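PDB 4FGQ: periplasmic protein from Legionella pneumophila subsp. pneumophila, which is probably a calcium-dependent cysteine protease of the periplasm, a member of the bacterial transglutaminase-like proteinase family. Local coordinates for residues E87-A90 against I91-F95; E48-N51 against S52-Q56; G183-D186 against A187-K190; S158-E162 against G163-A167; G101-S104 against D105-R108. All blocks are in the same frame, centred on the assembly; numbering follows the deposited sequence. Where two conformers were deposited one is given.

Interaction 1. Residues E87-A90 against I91-F95; sequences EDFA and IIKYF
I91 N donates to E87 O across one turn of helix 86-100, the buried central helix of this papain-like (clan CA) fold. The N-O distance is 3.0 Å. The same i to i+4 pattern repeats down the segment. I92 N donates to D88 O, K93 N to F89 O and Y94 N to A90 O. All four carbonyls from E87 to A90 are thus satisfied within the helix. The bond from I92 N to D88 O is nearly straight, 168° at the hydrogen. I91 lays its side chain back over the first turn, with CG1 3.2 Å from E87 O.

The polar side-chain ends find partners outside these two segments. E87 and D88 belong to the calcium site; the ion is not bound in this model. D88 OD2 accepts from D85 N and D88 OD1 from K73 N, so backbone donors hold both oxygens. Y94 OH bonds A161 N and, in the S104 conformer given here, S104 OG. K93 NZ, also buried, is satisfied by the side-chain oxygens of N51 and N55 on helix 43-55. The extended K93 chain runs past F89 to get there. K93 CE lies at the edge of the F89 ring, near its plane, 4.5 Å from F89 CD2.

Interaction 2. Residues E48-N51 against S52-Q56; sequences EKVN and SFFNQ
N51 and N55 stand one turn apart on helix 43-55 and turn their OD1 atoms to one donor, the buried ammonium of K93. NZ donates to both amide oxygens. The amide planes are 68° apart, and N51 ND2 lies 3.6 Å from N55 ND2. N51 holds its CG anti to the backbone N (chi1 -160°), which swings the amide along the helix toward N55. N55 ND2 donates in turn to D138 O, so both ends of this amide are fixed. The two oxygens should stabilise the charge on the lysine.

The backbone is regular. S52 N donates to E48 O and F53 N to K49 O, each at 2.9 Å. F54 N reaches V50 O in a nearly straight bond. N55 N to N51 O is more bent, 137° at the hydrogen.

V50 and F54 form one apolar face. They lie side by side and point the same way. V50 CG1 sits in the plane of the F54 ring, at its edge, 3.9 Å from F54 CD2. F53 CD2 comes down over one face of that ring, 3.6 Å above the F54 plane. Near the helix end Q56 curls back, and Q56 NE2 donates to F53 O at 3.1 Å. Its NE2 also lies above the F53 ring, toward the rim.

This is the packing of a helix set against two others: K49 and S52 are exposed, V50 and F54 meet helix 86-100, and F53 meets A30 and L34 of helix 22-38.

Interaction 3. Residues G183-D186 against A187-K190; sequences GKWD and ALMK
Residues G183-D186 and A187-K190 form the first two turns of helix 183-192, near the C-terminus. Each amide of the second segment donates four residues back: A187 N to G183 O, L188 N to K184 O, M189 N to W185 O and K190 N to D186 O. The L188 N to K184 O bond is short, 2.8 Å, but bent.

W185 is the main side chain. Its CG is anti to the backbone N (chi1 -180°), which carries the indole forward along the helix to meet M189. The M189 chain bends at its last torsion and sets CE over the five-membered ring, 3.8 Å from the centroid, in a CH-pi contact. M189 SD makes an oblique Met-aromatic contact with the same face, 3.6 Å above the indole plane. In one of two L188 conformers, W185 CZ3 meets L188 CD2 at 4.0 Å. W185 NE1 donates to N160 O, and the F159 ring meets the indole edge-to-face. W185 also touches I91 of helix 86-100.

Facing another way, D186 and K190 make a salt bridge. The extended lysine chain puts K190 NZ 3.1 Å from D186 OD2, on the syn side and 26° out of the carboxylate plane. The helix is thus braced in two ways: by a salt bridge at its exposed side, which solvent would be expected to weaken, and by dispersion contact of the M189 methyl and sulfur with the buried indole.

Interaction 4. Residues S158-E162 against G163-A167; sequences SFNAE and GLWLA
G163 closes the turn with two bonds to N160. G163 N donates to N160 OD1 at 2.9 Å, almost in line with its C=O. E162 N donates to the same oxygen from above the carbonyl plane, the bond that defines an Asx turn. G163 O then accepts N160 N at 3.0 Å.

L164 pairs with F159 as a non-hydrogen-bonded pair. L164 CD1 reaches F159 CB at 4.0 Å, and L164 CA makes a CA-H...O contact with S158 O.

W165 pairs with S158 through two backbone bonds. W165 N to S158 O is 2.8 Å and nearly straight (174°), and S158 N returns to W165 O. One water bridges S158 OG and W165 O. The indole lies back toward the turn and presents its edge to the N160 amide. The two planes stand 87° apart, and W165 CH2 is 3.5 Å from N160 OD1. That amide is fixed at its other end too, since N160 ND2 donates to L107 O. R108 makes a cation-pi contact with the indole.

The arrangement is a beta hairpin of strands 153-159 and 164-166, its four-residue connection braced by an Asx turn at N160, on the edge strand of the antiparallel sheet.

Interaction 5. Residues G101-S104 against D105-R108; sequences GVPS and DQLR
P103 and S104 each give a carbonyl to the amide three residues on. Q106 N donates to P103 O and L107 N to S104 O, both at 3.0 Å. In each the nitrogen stands well above the carbonyl plane, 50° out for P103 and 59° for S104. These bonds make a short 3-10 turn that bends the chain and leads into the strand at L107.

Apolar contact comes from V102 and L107, which cross at about a right angle. V102 CG1 touches L107 CD1 at 3.8 Å.

Polar side chains brush the proline ring. Q106 lies alongside P103, and Q106 OE1 is 3.4 Å from P103 CD. D105 folds back, its CG between the backbone N and the carbonyl carbon (chi1 62°). This brings D105 OD2 to 3.4 Å from P103 CB.

The hydrogen bonds of the polar ends go to other parts of the chain. Q106 NE2 donates to Y127 O. In the conformer given here, S104 OG meets both Y94 OH and E162 OE2.

G101 follows the last turn of helix 86-100 in a Schellman motif, and the turn then joins that helix to strand 107-114. V102 and L107 fill the join, both packing on L97 of the helix and F126 of the neighbouring strand 119-126.

In the fold
Interaction 1 is the hub, its centre about 2 Å from that of the chain, and the other four touch it. K93 NZ reaches N51 OD1 (2.7 Å) in interaction 2. F95 CE2 packs on W185 CH2 of interaction 3 at 3.5 Å. Y94 OH joins interaction 4 through A161 N and, in one S104 conformer, interaction 5 through S104 OG. Interactions 4 and 5 reach neighbouring strands of one sheet and, in that conformer, meet through the turns beside them, E162 OE2 to S104 OG. Interactions 2 and 3 lie on opposite sides of the chain's centre, centres about 24 Å apart. The calcium site includes E87 and D88 of interaction 1; the K184 side chain lies about 6 Å from that of E87.

Interaction 1. Residues E87-A90 against I91-F95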
loop_
_atom_site.group_PDB
_atom_site.type_symbol
_atom_site.label_atom_id
_atom_site.label_comp_id
_atom_site.label_asym_id
_atom_site.label_seq_id
_atom_site.Cartn_x
_atom_site.Cartn_y
_atom_site.Cartn_z
ATOM N N GLU A 87 5.760 5.128 0.507
ATOM C CA GLU A 87 5.965 3.757 0.068
ATOM C C GLU A 87 5.267 2.817 1.052
ATOM O O GLU A 87 4.581 1.861 0.655
ATOM C CB GLU A 87 7.470 3.467 -0.059
ATOM C CG GLU A 87 8.203 4.499 -0.939
ATOM C CD GLU A 87 9.709 4.287 -1.012
ATOM O OE1 GLU A 87 10.286 3.655 -0.097
ATOM O OE2 GLU A 87 10.325 4.759 -1.994
ATOM N N ASP A 88 5.407 3.111 2.342
ATOM C CA ASP A 88 4.772 2.296 3.376
ATOM C C ASP A 88 3.244 2.327 3.292
ATOM O O ASP A 88 2.593 1.305 3.512
ATOM C CB ASP A 88 5.228 2.725 4.774
ATOM C CG ASP A 88 6.748 2.779 4.912
ATOM O OD1 ASP A 88 7.468 1.968 4.281
ATOM O OD2 ASP A 88 7.244 3.642 5.667
ATOM N N PHE A 89 2.672 3.489 2.971
ATOM C CA PHE A 89 1.217 3.589 2.783
ATOM C C PHE A 89 0.771 2.699 1.629
ATOM O O PHE A 89 -0.239 1.989 1.721
ATOM C CB PHE A 89 0.798 5.030 2.455
ATOM C CG PHE A 89 0.579 5.915 3.662
ATOM C CD1 PHE A 89 1.642 6.297 4.473
ATOM C CD2 PHE A 89 -0.683 6.425 3.940
ATOM C CE1 PHE A 89 1.449 7.129 5.561
ATOM C CE2 PHE A 89 -0.881 7.274 5.028
ATOM C CZ PHE A 89 0.189 7.614 5.848
ATOM N N ALA A 90 1.516 2.737 0.530
ATOM C CA ALA A 90 1.138 1.950 -0.643
ATOM C C ALA A 90 1.225 0.451 -0.358
ATOM O O ALA A 90 0.380 -0.331 -0.808
ATOM C CB ALA A 90 2.006 2.324 -1.843
ATOM N N ILE A 91 2.236 0.066 0.412
ATOM C CA ILE A 91 2.448 -1.336 0.760
ATOM C C ILE A 91 1.317 -1.915 1.617
ATOM O O ILE A 91 0.787 -2.990 1.312
ATOM C CB ILE A 91 3.821 -1.537 1.430
ATOM C CG1 ILE A 91 4.939 -1.323 0.401
ATOM C CG2 ILE A 91 3.893 -2.918 2.088
ATOM C CD1 ILE A 91 6.317 -1.105 1.031
ATOM N N ILE A 92 0.911 -1.209 2.668
ATOM C CA ILE A 92 -0.161 -1.731 3.506
ATOM C C ILE A 92 -1.509 -1.713 2.777
ATOM O O ILE A 92 -2.327 -2.620 2.956
ATOM C CB ILE A 92 -0.215 -1.084 4.924
ATOM C CG1 ILE A 92 -1.241 -1.820 5.792
ATOM C CG2 ILE A 92 -0.536 0.401 4.843
ATOM C CD1 ILE A 92 -1.039 -1.627 7.291
ATOM N N LYS A 93 -1.732 -0.712 1.928
ATOM C CA LYS A 93 -2.950 -0.696 1.121
ATOM C C LYS A 93 -3.002 -1.913 0.207
ATOM O O LYS A 93 -4.056 -2.541 0.058
ATOM C CB LYS A 93 -3.040 0.586 0.294
ATOM C CG LYS A 93 -3.394 1.826 1.116
ATOM C CD LYS A 93 -3.348 3.072 0.240
ATOM C CE LYS A 93 -3.411 4.354 1.081
ATOM N NZ LYS A 93 -3.335 5.559 0.188
ATOM N N TYR A 94 -1.864 -2.226 -0.409
ATOM C CA TYR A 94 -1.756 -3.377 -1.299
ATOM C C TYR A 94 -2.116 -4.671 -0.564
ATOM O O TYR A 94 -3.009 -5.404 -0.987
ATOM C CB TYR A 94 -0.348 -3.474 -1.906
ATOM C CG TYR A 94 -0.071 -4.823 -2.547
ATOM C CD1 TYR A 94 -0.590 -5.144 -3.798
ATOM C CD2 TYR A 94 0.682 -5.783 -1.882
ATOM C CE1 TYR A 94 -0.335 -6.404 -4.384
ATOM C CE2 TYR A 94 0.925 -7.025 -2.439
ATOM C CZ TYR A 94 0.415 -7.333 -3.685
ATOM O OH TYR A 94 0.674 -8.574 -4.220
ATOM N N PHE A 95 -1.432 -4.957 0.538
ATOM C CA PHE A 95 -1.679 -6.222 1.233
ATOM C C PHE A 95 -3.103 -6.310 1.769
ATOM O O PHE A 95 -3.716 -7.383 1.779
ATOM C CB PHE A 95 -0.644 -6.463 2.339
ATOM C CG PHE A 95 0.658 -6.990 1.819
ATOM C CD1 PHE A 95 0.731 -8.273 1.285
ATOM C CD2 PHE A 95 1.803 -6.204 1.843
ATOM C CE1 PHE A 95 1.932 -8.776 0.793
ATOM C CE2 PHE A 95 3.010 -6.696 1.353
ATOM C CZ PHE A 95 3.076 -7.983 0.825
#

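Interaction 2. Residues E48-N51 against S52-Q56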
loop_
_atom_site.group_PDB
_atom_site.type_symbol
_atom_site.label_atom_id
_atom_site.label_comp_id
_atom_site.label_asym_id
_atom_site.label_seq_id
_atom_site.Cartn_x
_atom_site.Cartn_y
_atom_site.Cartn_z
ATOM N N GLU A 48 -11.899 2.319 -2.194
ATOM C CA GLU A 48 -12.123 3.591 -1.510
ATOM C C GLU A 48 -11.896 3.508 -0.006
ATOM O O GLU A 48 -11.258 4.382 0.586
ATOM C CB GLU A 48 -13.528 4.105 -1.801
ATOM C CG GLU A 48 -13.698 4.628 -3.207
ATOM C CD GLU A 48 -15.103 5.110 -3.478
ATOM O OE1 GLU A 48 -15.998 4.878 -2.625
ATOM O OE2 GLU A 48 -15.316 5.712 -4.556
ATOM N N LYS A 49 -12.401 2.452 0.609
ATOM C CA LYS A 49 -12.326 2.349 2.061
ATOM C C LYS A 49 -10.946 1.911 2.564
ATOM O O LYS A 49 -10.500 2.367 3.614
ATOM C CB LYS A 49 -13.466 1.476 2.605
ATOM C CG LYS A 49 -14.816 2.153 2.441
ATOM C CD LYS A 49 -15.953 1.336 3.047
ATOM C CE LYS A 49 -17.290 2.047 2.835
ATOM N NZ LYS A 49 -18.457 1.280 3.373
ATOM N N VAL A 50 -10.238 1.064 1.817
ATOM C CA VAL A 50 -8.860 0.765 2.196
ATOM C C VAL A 50 -8.024 2.034 2.042
ATOM O O VAL A 50 -7.203 2.382 2.911
ATOM C CB VAL A 50 -8.273 -0.387 1.358
ATOM C CG1 VAL A 50 -6.770 -0.564 1.662
ATOM C CG2 VAL A 50 -9.028 -1.665 1.667
ATOM N N ASN A 51 -8.259 2.754 0.952
ATOM C CA ASN A 51 -7.528 4.006 0.711
ATOM C C ASN A 51 -7.751 5.015 1.843
ATOM O O ASN A 51 -6.791 5.530 2.427
ATOM C CB ASN A 51 -7.944 4.607 -0.636
ATOM C CG ASN A 51 -6.938 5.602 -1.175
ATOM O OD1 ASN A 51 -5.720 5.366 -1.142
ATOM N ND2 ASN A 51 -7.446 6.729 -1.691
ATOM N N SER A 52 -9.013 5.281 2.165
ATOM C CA SER A 52 -9.350 6.290 3.175
ATOM C C SER A 52 -8.957 5.867 4.592
ATOM O O SER A 52 -8.542 6.708 5.412
ATOM C CB SER A 52 -10.833 6.678 3.087
ATOM O OG SER A 52 -11.698 5.602 3.442
ATOM N N PHE A 53 -9.067 4.570 4.885
ATOM C CA PHE A 53 -8.671 4.067 6.201
ATOM C C PHE A 53 -7.206 4.365 6.443
ATOM O O PHE A 53 -6.842 4.919 7.479
ATOM C CB PHE A 53 -8.901 2.551 6.324
ATOM C CG PHE A 53 -8.532 1.994 7.683
ATOM C CD1 PHE A 53 -9.414 2.077 8.742
ATOM C CD2 PHE A 53 -7.302 1.385 7.888
ATOM C CE1 PHE A 53 -9.070 1.565 9.996
ATOM C CE2 PHE A 53 -6.953 0.880 9.132
ATOM C CZ PHE A 53 -7.837 0.967 10.187
ATOM N N PHE A 54 -6.360 3.987 5.495
ATOM C CA PHE A 54 -4.929 4.186 5.719
ATOM C C PHE A 54 -4.482 5.621 5.546
ATOM O O PHE A 54 -3.480 6.017 6.133
ATOM C CB PHE A 54 -4.109 3.194 4.887
ATOM C CG PHE A 54 -4.191 1.809 5.436
ATOM C CD1 PHE A 54 -3.706 1.548 6.704
ATOM C CD2 PHE A 54 -4.844 0.798 4.747
ATOM C CE1 PHE A 54 -3.810 0.289 7.267
ATOM C CE2 PHE A 54 -4.946 -0.477 5.308
ATOM C CZ PHE A 54 -4.426 -0.725 6.570
ATOM N N ASN A 55 -5.236 6.420 4.793
ATOM C CA ASN A 55 -4.801 7.803 4.572
ATOM C C ASN A 55 -4.862 8.684 5.809
ATOM O O ASN A 55 -4.292 9.777 5.811
ATOM C CB ASN A 55 -5.529 8.456 3.397
ATOM C CG ASN A 55 -4.895 8.108 2.077
ATOM O OD1 ASN A 55 -3.762 7.619 2.043
ATOM N ND2 ASN A 55 -5.613 8.340 0.980
ATOM N N GLN A 56 -5.522 8.187 6.854
ATOM C CA GLN A 56 -5.639 8.872 8.149
ATOM C C GLN A 56 -4.397 8.714 9.032
ATOM O O GLN A 56 -4.309 9.359 10.066
ATOM C CB GLN A 56 -6.822 8.292 8.957
ATOM C CG GLN A 56 -6.432 6.972 9.682
ATOM C CD GLN A 56 -7.455 6.443 10.644
ATOM O OE1 GLN A 56 -7.763 7.076 11.659
ATOM N NE2 GLN A 56 -7.969 5.253 10.358
#

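Interaction 3. Residues G183-D186 against A187-K190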
loop_
_atom_site.group_PDB
_atom_site.type_symbol
_atom_site.label_atom_id
_atom_site.label_comp_id
_atom_site.label_asym_id
_atom_site.label_seq_id
_atom_site.Cartn_x
_atom_site.Cartn_y
_atom_site.Cartn_z
ATOM N N GLY A 183 15.484 -5.924 -3.601
ATOM C CA GLY A 183 15.995 -6.439 -2.338
ATOM C C GLY A 183 15.172 -6.155 -1.093
ATOM O O GLY A 183 14.952 -7.057 -0.279
ATOM N N LYS A 184 14.722 -4.912 -0.937
ATOM C CA LYS A 184 13.965 -4.515 0.248
ATOM C C LYS A 184 12.612 -5.185 0.279
ATOM O O LYS A 184 12.065 -5.438 1.348
ATOM C CB LYS A 184 13.732 -3.009 0.263
ATOM C CG LYS A 184 14.977 -2.175 0.339
ATOM C CD LYS A 184 14.659 -0.783 -0.154
ATOM C CE LYS A 184 15.837 0.115 0.044
ATOM N NZ LYS A 184 15.553 1.510 -0.395
ATOM N N TRP A 185 12.070 -5.428 -0.907
ATOM C CA TRP A 185 10.754 -6.026 -1.065
ATOM C C TRP A 185 10.847 -7.507 -0.734
ATOM O O TRP A 185 10.004 -8.047 -0.024
ATOM C CB TRP A 185 10.269 -5.809 -2.502
ATOM C CG TRP A 185 8.910 -6.364 -2.837
ATOM C CD1 TRP A 185 8.620 -7.253 -3.825
ATOM C CD2 TRP A 185 7.657 -6.040 -2.209
ATOM N NE1 TRP A 185 7.269 -7.516 -3.852
ATOM C CE2 TRP A 185 6.655 -6.787 -2.866
ATOM C CE3 TRP A 185 7.290 -5.205 -1.152
ATOM C CZ2 TRP A 185 5.307 -6.716 -2.505
ATOM C CZ3 TRP A 185 5.954 -5.136 -0.790
ATOM C CH2 TRP A 185 4.978 -5.886 -1.465
ATOM N N ASP A 186 11.881 -8.158 -1.257
ATOM C CA ASP A 186 12.151 -9.552 -0.927
ATOM C C ASP A 186 12.287 -9.719 0.587
ATOM O O ASP A 186 11.643 -10.578 1.189
ATOM C CB ASP A 186 13.430 -10.012 -1.625
ATOM C CG ASP A 186 13.727 -11.481 -1.401
ATOM O OD1 ASP A 186 12.843 -12.325 -1.668
ATOM O OD2 ASP A 186 14.852 -11.790 -0.954
ATOM N N ALA A 187 13.119 -8.879 1.194
ATOM C CA ALA A 187 13.325 -8.899 2.640
ATOM C C ALA A 187 12.044 -8.567 3.403
ATOM O O ALA A 187 11.784 -9.125 4.471
ATOM C CB ALA A 187 14.435 -7.933 3.027
ATOM N N LEU A 188 11.255 -7.649 2.855
ATOM C CA LEU A 188 10.000 -7.264 3.493
ATOM C C LEU A 188 9.053 -8.459 3.561
ATOM O O LEU A 188 8.472 -8.730 4.618
ATOM C CB LEU A 188 9.331 -6.078 2.768
ATOM C CG LEU A 188 8.046 -5.460 3.345
ATOM C CD1 LEU A 188 7.885 -4.032 2.857
ATOM C CD2 LEU A 188 6.807 -6.240 2.962
ATOM N N MET A 189 8.895 -9.170 2.453
ATOM C CA MET A 189 7.971 -10.296 2.428
ATOM C C MET A 189 8.428 -11.444 3.329
ATOM O O MET A 189 7.610 -12.226 3.813
ATOM C CB MET A 189 7.729 -10.759 0.991
ATOM C CG MET A 189 6.965 -9.726 0.179
ATOM S SD MET A 189 6.415 -10.325 -1.417
ATOM C CE MET A 189 7.975 -10.533 -2.292
ATOM N N LYS A 190 9.732 -11.530 3.567
ATOM C CA LYS A 190 10.270 -12.553 4.456
ATOM C C LYS A 190 10.012 -12.225 5.927
ATOM O O LYS A 190 9.867 -13.130 6.747
ATOM C CB LYS A 190 11.756 -12.781 4.183
ATOM C CG LYS A 190 12.005 -13.533 2.887
ATOM C CD LYS A 190 13.486 -13.697 2.589
ATOM C CE LYS A 190 13.682 -14.380 1.246
ATOM N NZ LYS A 190 15.102 -14.379 0.816
#

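Interaction 4. Residues S158-E162 against G163-A167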
loop_
_atom_site.group_PDB
_atom_site.type_symbol
_atom_site.label_atom_id
_atom_site.label_comp_id
_atom_site.label_asym_id
_atom_site.label_seq_id
_atom_site.Cartn_x
_atom_site.Cartn_y
_atom_site.Cartn_z
ATOM N N SER A 158 6.859 -0.629 -11.378
ATOM C CA SER A 158 5.795 -1.079 -10.498
ATOM C C SER A 158 6.041 -2.537 -10.117
ATOM O O SER A 158 6.818 -3.235 -10.767
ATOM C CB SER A 158 4.418 -0.894 -11.145
ATOM O OG SER A 158 4.293 -1.687 -12.309
ATOM N N PHE A 159 5.407 -2.987 -9.046
ATOM C CA PHE A 159 5.647 -4.340 -8.564
ATOM C C PHE A 159 4.513 -4.826 -7.674
ATOM O O PHE A 159 3.709 -4.037 -7.172
ATOM C CB PHE A 159 6.970 -4.391 -7.791
ATOM C CG PHE A 159 6.985 -3.540 -6.563
ATOM C CD1 PHE A 159 6.733 -4.096 -5.319
ATOM C CD2 PHE A 159 7.243 -2.175 -6.648
ATOM C CE1 PHE A 159 6.745 -3.309 -4.175
ATOM C CE2 PHE A 159 7.254 -1.380 -5.505
ATOM C CZ PHE A 159 7.007 -1.950 -4.276
ATOM N N ASN A 160 4.444 -6.139 -7.489
ATOM C CA ASN A 160 3.595 -6.717 -6.453
ATOM C C ASN A 160 4.253 -7.989 -5.923
ATOM O O ASN A 160 5.431 -8.224 -6.184
ATOM C CB ASN A 160 2.159 -6.960 -6.953
ATOM C CG ASN A 160 2.108 -7.789 -8.221
ATOM O OD1 ASN A 160 3.010 -8.578 -8.497
ATOM N ND2 ASN A 160 1.038 -7.614 -9.005
ATOM N N ALA A 161 3.513 -8.818 -5.198
ATOM C CA ALA A 161 4.121 -10.017 -4.624
ATOM C C ALA A 161 4.663 -10.957 -5.694
ATOM O O ALA A 161 5.557 -11.762 -5.428
ATOM C CB ALA A 161 3.145 -10.743 -3.706
ATOM N N GLU A 162 4.133 -10.850 -6.912
ATOM C CA GLU A 162 4.489 -11.791 -7.965
ATOM C C GLU A 162 5.538 -11.270 -8.938
ATOM O O GLU A 162 6.458 -12.001 -9.309
ATOM C CB GLU A 162 3.243 -12.225 -8.751
ATOM C CG GLU A 162 2.266 -13.083 -7.966
ATOM C CD GLU A 162 1.339 -12.270 -7.085
ATOM O OE1 GLU A 162 1.014 -12.743 -5.974
ATOM O OE2 GLU A 162 0.928 -11.162 -7.504
ATOM N N GLY A 163 5.401 -10.015 -9.359
ATOM C CA GLY A 163 6.231 -9.510 -10.434
ATOM C C GLY A 163 6.798 -8.121 -10.229
ATOM O O GLY A 163 6.494 -7.439 -9.250
ATOM N N LEU A 164 7.633 -7.718 -11.180
ATOM C CA LEU A 164 8.266 -6.406 -11.210
ATOM C C LEU A 164 8.262 -5.958 -12.664
ATOM O O LEU A 164 8.682 -6.708 -13.548
ATOM C CB LEU A 164 9.710 -6.516 -10.717
ATOM C CG LEU A 164 10.626 -5.332 -11.017
ATOM C CD1 LEU A 164 10.218 -4.152 -10.160
ATOM C CD2 LEU A 164 12.081 -5.709 -10.775
ATOM N N TRP A 165 7.771 -4.750 -12.920
ATOM C CA TRP A 165 7.649 -4.248 -14.287
ATOM C C TRP A 165 8.290 -2.869 -14.435
ATOM O O TRP A 165 8.048 -1.989 -13.621
ATOM C CB TRP A 165 6.164 -4.129 -14.657
ATOM C CG TRP A 165 5.416 -5.432 -14.674
ATOM C CD1 TRP A 165 5.199 -6.239 -15.753
ATOM C CD2 TRP A 165 4.771 -6.072 -13.561
ATOM N NE1 TRP A 165 4.464 -7.342 -15.380
ATOM C CE2 TRP A 165 4.194 -7.265 -14.040
ATOM C CE3 TRP A 165 4.633 -5.753 -12.208
ATOM C CZ2 TRP A 165 3.488 -8.138 -13.209
ATOM C CZ3 TRP A 165 3.934 -6.619 -11.388
ATOM C CH2 TRP A 165 3.365 -7.796 -11.891
ATOM N N LEU A 166 9.085 -2.664 -15.480
ATOM C CA LEU A 166 9.572 -1.315 -15.765
ATOM C C LEU A 166 8.520 -0.577 -16.585
ATOM O O LEU A 166 7.826 -1.176 -17.407
ATOM C CB LEU A 166 10.903 -1.348 -16.519
ATOM C CG LEU A 166 12.062 -2.070 -15.835
ATOM C CD1 LEU A 166 13.386 -1.796 -16.562
ATOM C CD2 LEU A 166 12.161 -1.684 -14.373
ATOM N N ALA A 167 8.386 0.722 -16.352
ATOM C CA ALA A 167 7.409 1.522 -17.085
ATOM C C ALA A 167 7.917 1.862 -18.481
ATOM O O ALA A 167 9.120 1.801 -18.742
ATOM C CB ALA A 167 7.103 2.792 -16.332
HETATM O O HOH W 1 5.417 -0.506 -14.552
#

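Interaction 5. Residues G101-S104 against D105-R108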
loop_
_atom_site.group_PDB
_atom_site.type_symbol
_atom_site.label_atom_id
_atom_site.label_comp_id
_atom_site.label_asym_id
_atom_site.label_seq_id
_atom_site.Cartn_x
_atom_site.Cartn_y
_atom_site.Cartn_z
ATOM N N GLY A 101 -9.930 -9.436 -0.974
ATOM C CA GLY A 101 -10.332 -10.160 -2.164
ATOM C C GLY A 101 -10.095 -9.519 -3.515
ATOM O O GLY A 101 -10.454 -10.110 -4.527
ATOM N N VAL A 102 -9.500 -8.329 -3.562
ATOM C CA VAL A 102 -9.081 -7.798 -4.855
ATOM C C VAL A 102 -7.932 -8.669 -5.369
ATOM O O VAL A 102 -6.946 -8.864 -4.651
ATOM C CB VAL A 102 -8.616 -6.336 -4.742
ATOM C CG1 VAL A 102 -8.158 -5.823 -6.098
ATOM C CG2 VAL A 102 -9.740 -5.469 -4.187
ATOM N N PRO A 103 -8.048 -9.214 -6.597
ATOM C CA PRO A 103 -6.981 -10.078 -7.126
ATOM C C PRO A 103 -5.644 -9.336 -7.176
ATOM O O PRO A 103 -5.602 -8.187 -7.623
ATOM C CB PRO A 103 -7.469 -10.404 -8.536
ATOM C CG PRO A 103 -8.973 -10.329 -8.420
ATOM C CD PRO A 103 -9.193 -9.134 -7.521
ATOM N N SER A 104 -4.568 -9.968 -6.711
ATOM C CA SER A 104 -3.267 -9.292 -6.660
ATOM C C SER A 104 -2.792 -8.853 -8.036
ATOM O O SER A 104 -2.078 -7.857 -8.160
ATOM C CB SER A 104 -2.198 -10.160 -5.982
ATOM O OG SER A 104 -0.898 -9.595 -6.141
ATOM N N ASP A 105 -3.189 -9.573 -9.084
ATOM C CA ASP A 105 -2.717 -9.170 -10.411
ATOM C C ASP A 105 -3.294 -7.834 -10.894
ATOM O O ASP A 105 -2.766 -7.230 -11.829
ATOM C CB ASP A 105 -2.836 -10.283 -11.477
ATOM C CG ASP A 105 -4.265 -10.736 -11.719
ATOM O OD1 ASP A 105 -4.453 -11.619 -12.582
ATOM O OD2 ASP A 105 -5.200 -10.237 -11.058
ATOM N N GLN A 106 -4.341 -7.345 -10.237
ATOM C CA GLN A 106 -4.881 -6.028 -10.585
ATOM C C GLN A 106 -4.237 -4.896 -9.807
ATOM O O GLN A 106 -4.623 -3.740 -9.965
ATOM C CB GLN A 106 -6.387 -5.982 -10.330
ATOM C CG GLN A 106 -7.149 -6.940 -11.206
ATOM C CD GLN A 106 -8.651 -6.799 -11.044
ATOM O OE1 GLN A 106 -9.332 -7.731 -10.601
ATOM N NE2 GLN A 106 -9.178 -5.628 -11.405
ATOM N N LEU A 107 -3.291 -5.230 -8.941
ATOM C CA LEU A 107 -2.693 -4.229 -8.069
ATOM C C LEU A 107 -1.196 -4.166 -8.272
ATOM O O LEU A 107 -0.510 -5.185 -8.208
ATOM C CB LEU A 107 -2.986 -4.562 -6.605
ATOM C CG LEU A 107 -4.463 -4.524 -6.201
ATOM C CD1 LEU A 107 -4.650 -5.200 -4.863
ATOM C CD2 LEU A 107 -4.935 -3.078 -6.128
ATOM N N ARG A 108 -0.681 -2.967 -8.521
ATOM C CA ARG A 108 0.763 -2.802 -8.637
ATOM C C ARG A 108 1.204 -1.595 -7.866
ATOM O O ARG A 108 0.746 -0.484 -8.137
ATOM C CB ARG A 108 1.180 -2.673 -10.103
ATOM C CG ARG A 108 0.949 -3.939 -10.902
ATOM C CD ARG A 108 1.474 -3.843 -12.307
ATOM N NE ARG A 108 1.088 -5.025 -13.081
ATOM C CZ ARG A 108 1.317 -5.178 -14.384
ATOM N NH1 ARG A 108 1.932 -4.225 -15.069
ATOM N NH2 ARG A 108 0.919 -6.283 -14.998
#